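Protein pid-3 (Caenorhabditis elegans, PDB 7OCX) pairs its RNA recognition motif (RRM) domain with that of TOFU-6, probably as part of PETISCO complex assembly in piRNA biogenesis. Local coordinates at residues F27-L32 with A49-E54; T34-N39 with Q64-K69. All blocks are in the same frame, centred on the assembly; numbering follows the deposited sequence.

Interaction 1 (F27-L32 with A49-E54); sequences FGIAQL and AVVALE
Ile29 reaches from helix 26-32 to strand 48-53 and carries the helix's whole share of this contact, meeting Ala49 with one branch and Val51 with the other. Both meetings are purely apolar; no hydrogen bond crosses between the segments. The longer branch ends in CD1, which rests on Ala49 CB at 4.0 Å. With CG1 beside the backbone N (chi1 -64°) and the chain then extended, this methyl is carried far enough to meet a residue whose side chain is a single carbon. The shorter branch, CG2, lies anti to the backbone N and approaches Val51 CG2 at 4.2 Å, the two side chains running past each other in opposite directions. A beta-branched residue suits the position, since its two arms span two strand residues that face the same way, with Val50 between them pointing away. Ala49, with its single methyl, leaves room for the long arm, while the shorter arm is met by the bulkier valine.

The backbones keep to themselves. The helix closes its own bonds, Gln31 N to Phe27 O at 2.9 Å and Leu32 N to Gly28 O at 3.1 Å. The closest pair of CA atoms, Ile29 CA and Ala49 CA, is 8.2 Å apart, and the two segments meet through side chains.

All three touching residues are buried, as expected where a helix covers the sheet of an RRM. Strand 48-53 runs between strands 38-45 and 14-18, pairing its backbone with both: Val50 bonds to Thr42, Val51 to Leu15. Ile41 packs on Ile29 and Ala49 from one neighbouring strand, Leu15 and Ile17 pack on Val51 from the other, and Tyr20 touches Ile29 and Ala49 from a loop.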
loop_
_atom_site.group_PDB
_atom_site.type_symbol
_atom_site.label_atom_id
_atom_site.label_comp_id
_atom_site.label_asym_id
_atom_site.label_seq_id
_atom_site.Cartn_x
_atom_site.Cartn_y
_atom_site.Cartn_z
ATOM N N PHE B 27 -9.457 3.257 1.428
ATOM C CA PHE B 27 -8.124 3.017 1.925
ATOM C C PHE B 27 -7.408 1.962 1.091
ATOM O O PHE B 27 -6.202 2.064 0.848
ATOM C CB PHE B 27 -8.208 2.573 3.376
ATOM C CG PHE B 27 -8.612 3.663 4.319
ATOM C CD1 PHE B 27 -7.808 4.757 4.506
ATOM C CD2 PHE B 27 -9.769 3.579 5.031
ATOM C CE1 PHE B 27 -8.140 5.732 5.413
ATOM C CE2 PHE B 27 -10.120 4.568 5.936
ATOM C CZ PHE B 27 -9.298 5.642 6.126
ATOM N N GLY B 28 -8.142 0.951 0.635
ATOM C CA GLY B 28 -7.522 -0.090 -0.164
ATOM C C GLY B 28 -7.051 0.421 -1.514
ATOM O O GLY B 28 -6.017 -0.023 -2.019
ATOM N N ILE B 29 -7.803 1.352 -2.106
ATOM C CA ILE B 29 -7.387 1.996 -3.350
ATOM C C ILE B 29 -6.120 2.801 -3.107
ATOM O O ILE B 29 -5.161 2.729 -3.881
ATOM C CB ILE B 29 -8.539 2.857 -3.902
ATOM C CG1 ILE B 29 -9.737 1.975 -4.284
ATOM C CG2 ILE B 29 -8.057 3.695 -5.099
ATOM C CD1 ILE B 29 -10.989 2.742 -4.519
ATOM N N ALA B 30 -6.057 3.525 -1.986
ATOM C CA ALA B 30 -4.822 4.235 -1.656
ATOM C C ALA B 30 -3.645 3.279 -1.505
ATOM O O ALA B 30 -2.511 3.609 -1.892
ATOM C CB ALA B 30 -5.026 5.069 -0.394
ATOM N N GLN B 31 -3.878 2.096 -0.914
ATOM C CA GLN B 31 -2.817 1.115 -0.748
ATOM C C GLN B 31 -2.276 0.638 -2.099
ATOM O O GLN B 31 -1.077 0.359 -2.227
ATOM C CB GLN B 31 -3.310 -0.058 0.113
ATOM C CG GLN B 31 -3.575 0.339 1.593
ATOM C CD GLN B 31 -4.189 -0.801 2.390
ATOM O OE1 GLN B 31 -5.100 -1.472 1.908
ATOM N NE2 GLN B 31 -3.778 -0.952 3.647
ATOM N N LEU B 32 -3.132 0.544 -3.118
ATOM C CA LEU B 32 -2.662 0.179 -4.459
ATOM C C LEU B 32 -1.633 1.173 -4.997
ATOM O O LEU B 32 -0.763 0.811 -5.815
ATOM C CB LEU B 32 -3.829 0.099 -5.436
ATOM C CG LEU B 32 -4.923 -0.952 -5.230
ATOM C CD1 LEU B 32 -6.042 -0.719 -6.249
ATOM C CD2 LEU B 32 -4.293 -2.306 -5.338
ATOM N N ALA B 49 -12.205 4.370 -9.679
ATOM C CA ALA B 49 -12.230 5.575 -8.870
ATOM C C ALA B 49 -11.452 6.675 -9.571
ATOM O O ALA B 49 -10.727 6.441 -10.546
ATOM C CB ALA B 49 -11.652 5.318 -7.478
ATOM N N VAL B 50 -11.642 7.897 -9.087
ATOM C CA VAL B 50 -10.818 9.033 -9.474
ATOM C C VAL B 50 -10.042 9.476 -8.237
ATOM O O VAL B 50 -10.626 9.618 -7.155
ATOM C CB VAL B 50 -11.661 10.182 -10.057
ATOM C CG1 VAL B 50 -10.740 11.377 -10.235
ATOM C CG2 VAL B 50 -12.332 9.798 -11.388
ATOM N N VAL B 51 -8.735 9.678 -8.380
ATOM C CA VAL B 51 -7.847 9.875 -7.234
ATOM C C VAL B 51 -7.106 11.183 -7.419
ATOM O O VAL B 51 -6.574 11.444 -8.501
ATOM C CB VAL B 51 -6.840 8.717 -7.086
ATOM C CG1 VAL B 51 -5.880 8.989 -5.957
ATOM C CG2 VAL B 51 -7.587 7.425 -6.942
ATOM N N ALA B 52 -7.049 11.990 -6.369
ATOM C CA ALA B 52 -6.210 13.180 -6.359
ATOM C C ALA B 52 -4.923 12.839 -5.616
ATOM O O ALA B 52 -4.966 12.451 -4.446
ATOM C CB ALA B 52 -6.928 14.362 -5.713
ATOM N N LEU B 53 -3.801 12.909 -6.320
ATOM C CA LEU B 53 -2.475 12.769 -5.751
ATOM C C LEU B 53 -1.913 14.155 -5.485
ATOM O O LEU B 53 -2.517 15.170 -5.821
ATOM C CB LEU B 53 -1.564 11.959 -6.670
ATOM C CG LEU B 53 -1.921 10.527 -7.077
ATOM C CD1 LEU B 53 -0.820 9.982 -7.941
ATOM C CD2 LEU B 53 -2.107 9.679 -5.825
ATOM N N GLU B 54 -0.724 14.209 -4.907
ATOM C CA GLU B 54 -0.183 15.492 -4.466
ATOM C C GLU B 54 0.079 16.440 -5.642
ATOM O O GLU B 54 -0.152 17.649 -5.532
ATOM C CB GLU B 54 1.103 15.234 -3.670
ATOM C CG GLU B 54 1.816 16.449 -3.093
ATOM C CD GLU B 54 0.947 17.262 -2.164
ATOM O OE1 GLU B 54 -0.088 16.737 -1.692
ATOM O OE2 GLU B 54 1.311 18.429 -1.890
#

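Interaction 2 (T34-N39 with Q64-K69); sequences TPYRVN and QDFNGK
Asp65 OD2 and Phe66 CE2 come to the edge of the Tyr36 ring, while Pro35, its neighbour in the chain, lays CD over one face, 4.0 Å above the plane and offset toward the rim. The Phe66 ring carries Asp65 CB over its centre, 3.8 Å above the plane, and meets Tyr36 CD2 and the carbonyl oxygen of Thr34 near its own plane. Edge therefore meets edge where the two aromatics touch, Tyr36 CD2 to Phe66 CE2 at 3.9 Å, without a stack. Phe66 CZ stands 3.6 Å from Thr34 O, a placement that turns the slightly positive ring rim to the carbonyl.

One polar bond joins the segments: Tyr36 OH donates to Asp65 OD2 at 2.7 Å. The acceptor lies in the plane of the phenol ring, but the hydroxyl comes to it from above the carboxylate plane, 44° out, and the two flat groups are themselves turned 44° apart. Tyr36 CG stands beside the backbone N, anti to the carbonyl carbon (chi1 -59°), which carries the ring toward the end of helix 56-66. Tyrosine suits this place because its ring packs beside Phe66, Pro35 and Ala62 while its hydroxyl reaches the partly exposed Asp65.

In RRM terms, the loop between helix 26-32 and strand 38-45 here meets the C-terminal end of the second helix, 56-66. Gln58 and Gln61 of that helix also touch Tyr36. A phenylalanine in place of Tyr36 would probably keep much of the ring packing but leave the Asp65 carboxylate without its hydroxyl donor.

Beyond Phe66 the chain leaves the helix in a type II turn. Leu77 and Val79 of strand 75-81 pack on Phe66, and Lys42 of the TOFU-6 chain packs against both Tyr36 and Asp65.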
loop_
_atom_site.group_PDB
_atom_site.type_symbol
_atom_site.label_atom_id
_atom_site.label_comp_id
_atom_site.label_asym_id
_atom_site.label_seq_id
_atom_site.Cartn_x
_atom_site.Cartn_y
_atom_site.Cartn_z
ATOM N N THR B 34 0.570 3.053 -3.185
ATOM C CA THR B 34 1.789 3.204 -2.407
ATOM C C THR B 34 2.987 3.288 -3.341
ATOM O O THR B 34 3.121 2.440 -4.236
ATOM C CB THR B 34 1.971 2.014 -1.468
ATOM O OG1 THR B 34 0.805 1.935 -0.660
ATOM C CG2 THR B 34 3.196 2.188 -0.576
ATOM N N PRO B 35 3.905 4.248 -3.135
ATOM C CA PRO B 35 4.005 5.186 -1.997
ATOM C C PRO B 35 3.484 6.608 -2.253
ATOM O O PRO B 35 3.755 7.478 -1.445
ATOM C CB PRO B 35 5.519 5.228 -1.756
ATOM C CG PRO B 35 6.083 5.180 -3.164
ATOM C CD PRO B 35 5.119 4.294 -3.969
ATOM N N TYR B 36 2.771 6.846 -3.354
ATOM C CA TYR B 36 2.398 8.203 -3.737
ATOM C C TYR B 36 1.375 8.797 -2.780
ATOM O O TYR B 36 0.564 8.089 -2.169
ATOM C CB TYR B 36 1.886 8.224 -5.195
ATOM C CG TYR B 36 2.967 7.711 -6.104
ATOM C CD1 TYR B 36 4.089 8.493 -6.381
ATOM C CD2 TYR B 36 2.917 6.428 -6.645
ATOM C CE1 TYR B 36 5.112 8.030 -7.165
ATOM C CE2 TYR B 36 3.940 5.957 -7.434
ATOM C CZ TYR B 36 5.040 6.765 -7.689
ATOM O OH TYR B 36 6.071 6.317 -8.468
ATOM N N ARG B 37 1.457 10.119 -2.613
ATOM C CA ARG B 37 0.603 10.796 -1.652
ATOM C C ARG B 37 -0.785 10.992 -2.243
ATOM O O ARG B 37 -0.949 11.672 -3.265
ATOM C CB ARG B 37 1.154 12.150 -1.211
ATOM C CG ARG B 37 0.167 12.819 -0.240
ATOM C CD ARG B 37 0.682 14.091 0.380
ATOM N NE ARG B 37 -0.295 14.765 1.231
ATOM C CZ ARG B 37 -0.345 14.685 2.553
ATOM N NH1 ARG B 37 0.471 13.900 3.229
ATOM N NH2 ARG B 37 -1.215 15.437 3.214
ATOM N N VAL B 38 -1.777 10.434 -1.560
ATOM C CA VAL B 38 -3.181 10.500 -1.939
ATOM C C VAL B 38 -3.869 11.511 -1.037
ATOM O O VAL B 38 -3.855 11.368 0.192
ATOM C CB VAL B 38 -3.856 9.124 -1.808
ATOM C CG1 VAL B 38 -5.330 9.247 -2.156
ATOM C CG2 VAL B 38 -3.172 8.096 -2.646
ATOM N N ASN B 39 -4.510 12.505 -1.634
ATOM C CA ASN B 39 -5.241 13.520 -0.892
ATOM C C ASN B 39 -6.745 13.376 -0.982
ATOM O O ASN B 39 -7.465 14.019 -0.212
ATOM C CB ASN B 39 -4.856 14.903 -1.393
ATOM C CG ASN B 39 -3.460 15.259 -1.025
ATOM O OD1 ASN B 39 -2.990 14.907 0.063
ATOM N ND2 ASN B 39 -2.766 15.939 -1.920
ATOM N N GLN B 64 2.893 5.371 -14.820
ATOM C CA GLN B 64 3.972 4.519 -15.306
ATOM C C GLN B 64 4.095 3.263 -14.455
ATOM O O GLN B 64 4.306 2.169 -14.987
ATOM C CB GLN B 64 5.265 5.334 -15.331
ATOM C CG GLN B 64 6.569 4.609 -15.621
ATOM C CD GLN B 64 7.743 5.591 -15.767
ATOM O OE1 GLN B 64 8.455 5.874 -14.799
ATOM N NE2 GLN B 64 7.921 6.133 -16.968
ATOM N N ASP B 65 3.941 3.396 -13.129
ATOM C CA ASP B 65 4.146 2.245 -12.254
ATOM C C ASP B 65 3.003 1.238 -12.343
ATOM O O ASP B 65 3.222 0.029 -12.167
ATOM C CB ASP B 65 4.258 2.658 -10.781
ATOM C CG ASP B 65 5.562 3.339 -10.421
ATOM O OD1 ASP B 65 6.455 3.459 -11.275
ATOM O OD2 ASP B 65 5.659 3.761 -9.228
ATOM N N PHE B 66 1.758 1.719 -12.507
ATOM C CA PHE B 66 0.587 0.889 -12.254
ATOM C C PHE B 66 -0.263 0.598 -13.475
ATOM O O PHE B 66 -0.962 -0.408 -13.480
ATOM C CB PHE B 66 -0.296 1.534 -11.167
ATOM C CG PHE B 66 0.436 1.795 -9.889
ATOM C CD1 PHE B 66 1.148 0.776 -9.247
ATOM C CD2 PHE B 66 0.477 3.070 -9.354
ATOM C CE1 PHE B 66 1.868 1.021 -8.095
ATOM C CE2 PHE B 66 1.192 3.318 -8.182
ATOM C CZ PHE B 66 1.891 2.309 -7.567
ATOM N N ASN B 67 -0.185 1.381 -14.544
ATOM C CA ASN B 67 -0.973 1.013 -15.707
ATOM C C ASN B 67 -0.538 -0.331 -16.279
ATOM O O ASN B 67 0.645 -0.557 -16.563
ATOM C CB ASN B 67 -0.872 2.073 -16.792
ATOM C CG ASN B 67 -1.943 1.910 -17.831
ATOM O OD1 ASN B 67 -3.098 1.633 -17.517
ATOM N ND2 ASN B 67 -1.558 2.033 -19.082
ATOM N N GLY B 68 -1.504 -1.227 -16.476
ATOM C CA GLY B 68 -1.196 -2.543 -16.988
ATOM C C GLY B 68 -0.736 -3.541 -15.946
ATOM O O GLY B 68 -0.404 -4.688 -16.303
ATOM N N LYS B 69 -0.716 -3.153 -14.685
ATOM C CA LYS B 69 -0.227 -4.038 -13.643
ATOM C C LYS B 69 -1.189 -5.190 -13.398
ATOM O O LYS B 69 -2.383 -4.983 -13.153
ATOM C CB LYS B 69 -0.035 -3.262 -12.339
ATOM C CG LYS B 69 0.556 -4.090 -11.212
ATOM C CD LYS B 69 0.870 -3.185 -10.009
ATOM C CE LYS B 69 1.396 -3.944 -8.780
ATOM N NZ LYS B 69 1.891 -2.935 -7.787
#

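Overall arrangement
Interaction 1 belongs to the core: three buried residues meet through methyl groups alone, between the first helix and the sheet. Interaction 2 lies nearer the surface, is only partly buried, and combines aromatic packing with a hydroxyl-carboxylate bond to a partly exposed aspartate. Their centres are 8 Å apart, and their segments alternate along the chain. Strand 38-45, which begins in segment 34-39, neighbours strand 48-53 in the sheet, and Asn39 N lies 2.8 Å from Ala52 O, a probable hydrogen bond. Segments of both contacts touch the second PID-3 subunit, in interaction 1 through Phe27, Ala30 and Gln31, whereas packing against TOFU-6 involves Pro35, Tyr36 and Asp65 of interaction 2.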